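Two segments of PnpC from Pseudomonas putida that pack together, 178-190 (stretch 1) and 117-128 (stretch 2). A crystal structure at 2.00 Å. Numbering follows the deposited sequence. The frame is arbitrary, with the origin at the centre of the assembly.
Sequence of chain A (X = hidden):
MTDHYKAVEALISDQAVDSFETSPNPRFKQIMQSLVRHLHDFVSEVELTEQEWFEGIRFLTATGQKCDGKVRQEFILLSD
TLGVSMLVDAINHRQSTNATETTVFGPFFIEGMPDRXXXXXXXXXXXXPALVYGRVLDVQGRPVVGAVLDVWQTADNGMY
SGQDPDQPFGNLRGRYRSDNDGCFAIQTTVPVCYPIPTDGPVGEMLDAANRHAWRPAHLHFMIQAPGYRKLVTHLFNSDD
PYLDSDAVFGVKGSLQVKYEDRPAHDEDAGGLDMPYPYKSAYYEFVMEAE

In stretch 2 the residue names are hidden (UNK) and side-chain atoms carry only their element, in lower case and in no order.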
# COMPACT_ATOMS: atom_id res chain seq x y z
N SER A 178 -24.31 32.72 -10.57
CA SER A 178 -23.73 33.92 -11.06
C SER A 178 -24.89 34.66 -11.80
O SER A 178 -25.79 34.01 -12.39
CB SER A 178 -22.55 33.56 -11.96
OG SER A 178 -23.01 32.97 -13.21
N ASP A 179 -24.91 36.00 -11.74
CA ASP A 179 -26.00 36.75 -12.35
C ASP A 179 -25.68 37.09 -13.79
O ASP A 179 -24.68 36.62 -14.33
CB ASP A 179 -26.34 38.03 -11.52
CG ASP A 179 -25.23 39.06 -11.53
OD1 ASP A 179 -24.31 39.06 -12.35
OD2 ASP A 179 -25.26 39.94 -10.66
N ASN A 180 -26.49 37.93 -14.43
CA ASN A 180 -26.22 38.39 -15.82
C ASN A 180 -24.85 38.99 -16.05
O ASN A 180 -24.34 38.98 -17.17
CB ASN A 180 -27.20 39.48 -16.19
CG ASN A 180 -28.60 39.01 -16.19
OD1 ASN A 180 -29.48 39.79 -15.90
ND2 ASN A 180 -28.83 37.74 -16.52
N ASP A 181 -24.23 39.56 -15.03
CA ASP A 181 -22.85 40.03 -15.25
C ASP A 181 -21.83 39.05 -14.68
O ASP A 181 -20.70 39.42 -14.47
CB ASP A 181 -22.67 41.41 -14.63
CG ASP A 181 -23.70 42.43 -15.16
OD1 ASP A 181 -23.70 42.65 -16.39
OD2 ASP A 181 -24.50 42.99 -14.36
N GLY A 182 -22.25 37.81 -14.43
CA GLY A 182 -21.35 36.75 -13.92
C GLY A 182 -21.00 36.90 -12.42
O GLY A 182 -20.17 36.18 -11.90
N CYS A 183 -21.66 37.82 -11.73
CA CYS A 183 -21.37 38.16 -10.34
C CYS A 183 -22.07 37.17 -9.42
O CYS A 183 -23.23 36.75 -9.67
CB CYS A 183 -21.84 39.60 -10.04
SG CYS A 183 -20.87 40.81 -10.93
N PHE A 184 -21.35 36.81 -8.35
CA PHE A 184 -21.98 36.04 -7.27
C PHE A 184 -21.67 36.71 -5.91
O PHE A 184 -20.70 37.45 -5.79
CB PHE A 184 -21.44 34.61 -7.29
CG PHE A 184 -20.03 34.49 -6.87
CD1 PHE A 184 -19.72 34.29 -5.51
CD2 PHE A 184 -19.02 34.53 -7.81
CE1 PHE A 184 -18.40 34.21 -5.09
CE2 PHE A 184 -17.70 34.42 -7.40
CZ PHE A 184 -17.38 34.29 -6.06
N ALA A 185 -22.45 36.40 -4.90
CA ALA A 185 -22.20 36.89 -3.57
C ALA A 185 -22.81 35.95 -2.54
O ALA A 185 -23.96 35.44 -2.66
CB ALA A 185 -22.73 38.35 -3.40
N ILE A 186 -21.98 35.67 -1.54
CA ILE A 186 -22.25 34.66 -0.53
C ILE A 186 -21.98 35.32 0.83
O ILE A 186 -20.88 35.79 1.08
CB ILE A 186 -21.19 33.52 -0.68
CG1 ILE A 186 -21.35 32.80 -2.05
CG2 ILE A 186 -21.33 32.54 0.51
CD1 ILE A 186 -20.21 31.80 -2.41
N GLN A 187 -22.97 35.33 1.73
CA GLN A 187 -22.68 35.76 3.10
C GLN A 187 -22.44 34.51 3.92
O GLN A 187 -23.19 33.53 3.81
CB GLN A 187 -23.82 36.61 3.70
CG GLN A 187 -23.79 38.09 3.22
CD GLN A 187 -24.87 38.94 3.95
OE1 GLN A 187 -26.00 39.07 3.48
NE2 GLN A 187 -24.52 39.47 5.10
N THR A 188 -21.39 34.57 4.74
CA THR A 188 -20.99 33.44 5.54
C THR A 188 -20.22 33.91 6.78
O THR A 188 -20.27 35.09 7.18
CB THR A 188 -20.23 32.41 4.66
OG1 THR A 188 -20.00 31.19 5.38
CG2 THR A 188 -18.90 32.95 4.02
N THR A 189 -19.51 32.97 7.39
CA THR A 189 -18.50 33.38 8.40
C THR A 189 -17.10 33.06 7.91
O THR A 189 -16.94 32.23 7.03
CB THR A 189 -18.76 32.72 9.73
OG1 THR A 189 -18.81 31.31 9.57
CG2 THR A 189 -20.05 33.28 10.40
N VAL A 190 -16.09 33.75 8.46
CA VAL A 190 -14.74 33.54 8.03
C VAL A 190 -14.41 32.08 8.30
O VAL A 190 -14.63 31.58 9.40
CB VAL A 190 -13.73 34.47 8.72
CG1 VAL A 190 -12.32 34.13 8.24
CG2 VAL A 190 -14.05 35.93 8.47
N UNK A 117 -30.15 32.63 -2.74
CA UNK A 117 -30.18 33.89 -3.51
C UNK A 117 -28.86 34.67 -3.48
O UNK A 117 -27.97 34.41 -2.65
N UNK A 118 -28.75 35.65 -4.35
CA UNK A 118 -27.52 36.50 -4.39
C UNK A 118 -27.28 37.19 -3.05
O UNK A 118 -28.14 37.90 -2.57
c UNK A 118 -26.37 39.66 -5.09
c UNK A 118 -25.31 40.51 -5.37
o UNK A 118 -23.37 40.98 -6.49
c UNK A 118 -25.49 38.07 -6.64
c UNK A 118 -26.46 38.42 -5.72
c UNK A 118 -27.65 37.52 -5.47
c UNK A 118 -24.40 38.90 -6.90
c UNK A 118 -24.37 40.14 -6.25
N UNK A 119 -26.14 36.94 -2.41
CA UNK A 119 -25.90 37.55 -1.10
C UNK A 119 -26.60 36.89 0.08
O UNK A 119 -26.47 37.36 1.23
N UNK A 120 -27.29 35.77 -0.15
CA UNK A 120 -27.92 35.07 0.93
C UNK A 120 -26.90 34.58 1.97
O UNK A 120 -25.84 34.10 1.64
c UNK A 120 -28.73 33.88 0.40
c UNK A 120 -30.51 32.16 0.93
o UNK A 120 -30.73 31.11 1.53
o UNK A 120 -31.06 32.45 -0.14
c UNK A 120 -29.52 33.16 1.52
N UNK A 121 -27.25 34.68 3.25
CA UNK A 121 -26.39 34.15 4.31
C UNK A 121 -26.52 32.62 4.49
O UNK A 121 -27.62 32.11 4.62
n UNK A 121 -26.71 34.08 7.88
o UNK A 121 -24.76 34.08 6.73
c UNK A 121 -25.98 34.33 6.79
c UNK A 121 -26.73 34.87 5.61
N UNK A 122 -25.40 31.87 4.48
CA UNK A 122 -25.50 30.43 4.77
C UNK A 122 -25.04 30.04 6.20
O UNK A 122 -25.05 28.83 6.53
c UNK A 122 -24.77 29.58 3.74
c UNK A 122 -23.27 30.03 3.45
c UNK A 122 -20.82 29.10 2.78
s UNK A 122 -22.56 28.74 2.49
N UNK A 123 -24.59 31.02 6.97
CA UNK A 123 -24.03 30.75 8.29
C UNK A 123 -25.19 30.80 9.28
O UNK A 123 -25.67 31.85 9.62
c UNK A 123 -22.98 31.76 8.68
N UNK A 124 -25.62 29.64 9.71
CA UNK A 124 -26.69 29.60 10.68
C UNK A 124 -26.09 29.57 12.09
O UNK A 124 -26.82 29.76 13.05
c UNK A 124 -28.03 28.29 8.90
c UNK A 124 -27.63 28.41 10.39
c UNK A 124 -29.02 27.20 8.73
c UNK A 124 -28.57 29.58 8.29
N UNK A 125 -24.77 29.39 12.21
CA UNK A 125 -24.09 29.36 13.52
C UNK A 125 -23.21 30.62 13.77
O UNK A 125 -23.13 31.50 12.92
c UNK A 125 -24.21 26.84 13.70
c UNK A 125 -23.27 28.06 13.71
o UNK A 125 -22.32 27.91 12.64
N UNK A 126 -22.60 30.68 14.94
CA UNK A 126 -21.67 31.76 15.38
C UNK A 126 -20.42 31.86 14.51
O UNK A 126 -19.83 30.82 14.21
c UNK A 126 -21.09 31.43 16.78
c UNK A 126 -22.06 31.67 17.92
o UNK A 126 -23.20 32.17 17.66
o UNK A 126 -21.67 31.35 19.09
N UNK A 127 -19.95 33.07 14.24
CA UNK A 127 -18.62 33.15 13.60
C UNK A 127 -18.42 34.60 13.27
O UNK A 127 -19.27 35.40 13.57
N UNK A 128 -17.30 34.94 12.65
CA UNK A 128 -17.04 36.30 12.22
C UNK A 128 -17.69 36.48 10.80
O UNK A 128 -17.30 35.80 9.84
c UNK A 128 -15.51 36.56 12.11
c UNK A 128 -15.26 37.97 11.52
c UNK A 128 -14.76 36.31 13.50
O HOH W 1 -20.52 40.14 -6.53
O HOH W 2 -22.86 35.94 7.78
O HOH W 3 -15.32 32.70 11.77

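Position 117 has no side-chain atoms, so it is Gly-117; it opens a type II turn that ends at position 120.

Position 118 carries one carbon and then a six-carbon ring bearing one oxygen, with Ala-185 CB over one ring face and Cys-183 O at the edge: Tyr-118. Ala-185 CB lies 3.8 Å from the centroid of the Tyr-118 ring, and Cys-183 O lies 3.7 Å from Tyr-118 CE1. A water donates to both Tyr-118 OH and Phe-184 O, tying the phenol to the strand.

Position 119 again lacks side-chain atoms, and its phi of 78° and psi of 5° would jam a CB against the preceding carbonyl. It is Gly-119, whose N donates to Ala-185 O at 2.7 Å.

Position 120 has three carbons in a row, the third carrying two oxygens. That pattern gives Glu-120. Its CA-to-CB bond points away from stretch 1. Glu-120 N donates to Gly-117 O at 2.9 Å across the turn, and the carboxylate adds a second link, Gly-117 N donating to Glu-120 OE1 at 2.8 Å, while its backbone faces the strand: Gln-187 N donates to Glu-120 O at 3.1 Å.

Position 121 shows two carbons, the second bearing one oxygen and one nitrogen; its CB lies 3.9 Å from Gln-187 CB, hence Asn-121. The amide grips its own segment at position 123, Asn-121 OD1 accepting from the backbone N and Asn-121 ND2 donating to the O, and a water bridges Asn-121 OD1 to Thr-188 O.

Position 122 is unbranched: two carbons, a sulfur, a carbon. Its last carbon lies near Thr-188 and Ile-186: Met-122. Met-122 CE is 3.4 Å from Thr-188 OG1 and 4.2 Å from Ile-186 CG2, and Met-122 N donates to Gln-187 O at 2.8 Å.

Position 123 has a single carbon, its CB, 3.7 Å from Thr-189 CG2: Ala-123.

Position 124, four carbons forked at the second, touches nothing on stretch 1. It is Leu-124.

At position 125 one carbon bears an oxygen and a carbon; Thr-125 only skirts the contact.

Position 126, two carbons with two oxygens on the second, is Asp-126; its CA-to-CB bond points away from stretch 1.

Position 127 has no side chain. An ideal CB would fall 2.7 Å from Thr-189 CB, a clash, so Gly-127 lets Thr-189 CG2 come within 3.5 Å of its CA.

Position 128, one carbon carrying two others, meets the side chain of Val-190: Val-128, its CG1 3.9 Å from Val-190 CG2.

The contact works through backbone pairing at a single bridge, Gln-187 with Asn-121, flanked by further backbone hydrogen bonds and ending with Val-190 N to Val-128 O (2.8 Å). Around that spine, Gly-119 permits the positive phi of the turn, Gly-127 leaves room for the side chain of Thr-189, Tyr-118 covers Ala-185, and small groups pack round Thr-189.

Stretch 2, residues 117-128: GYGENMALTDGV
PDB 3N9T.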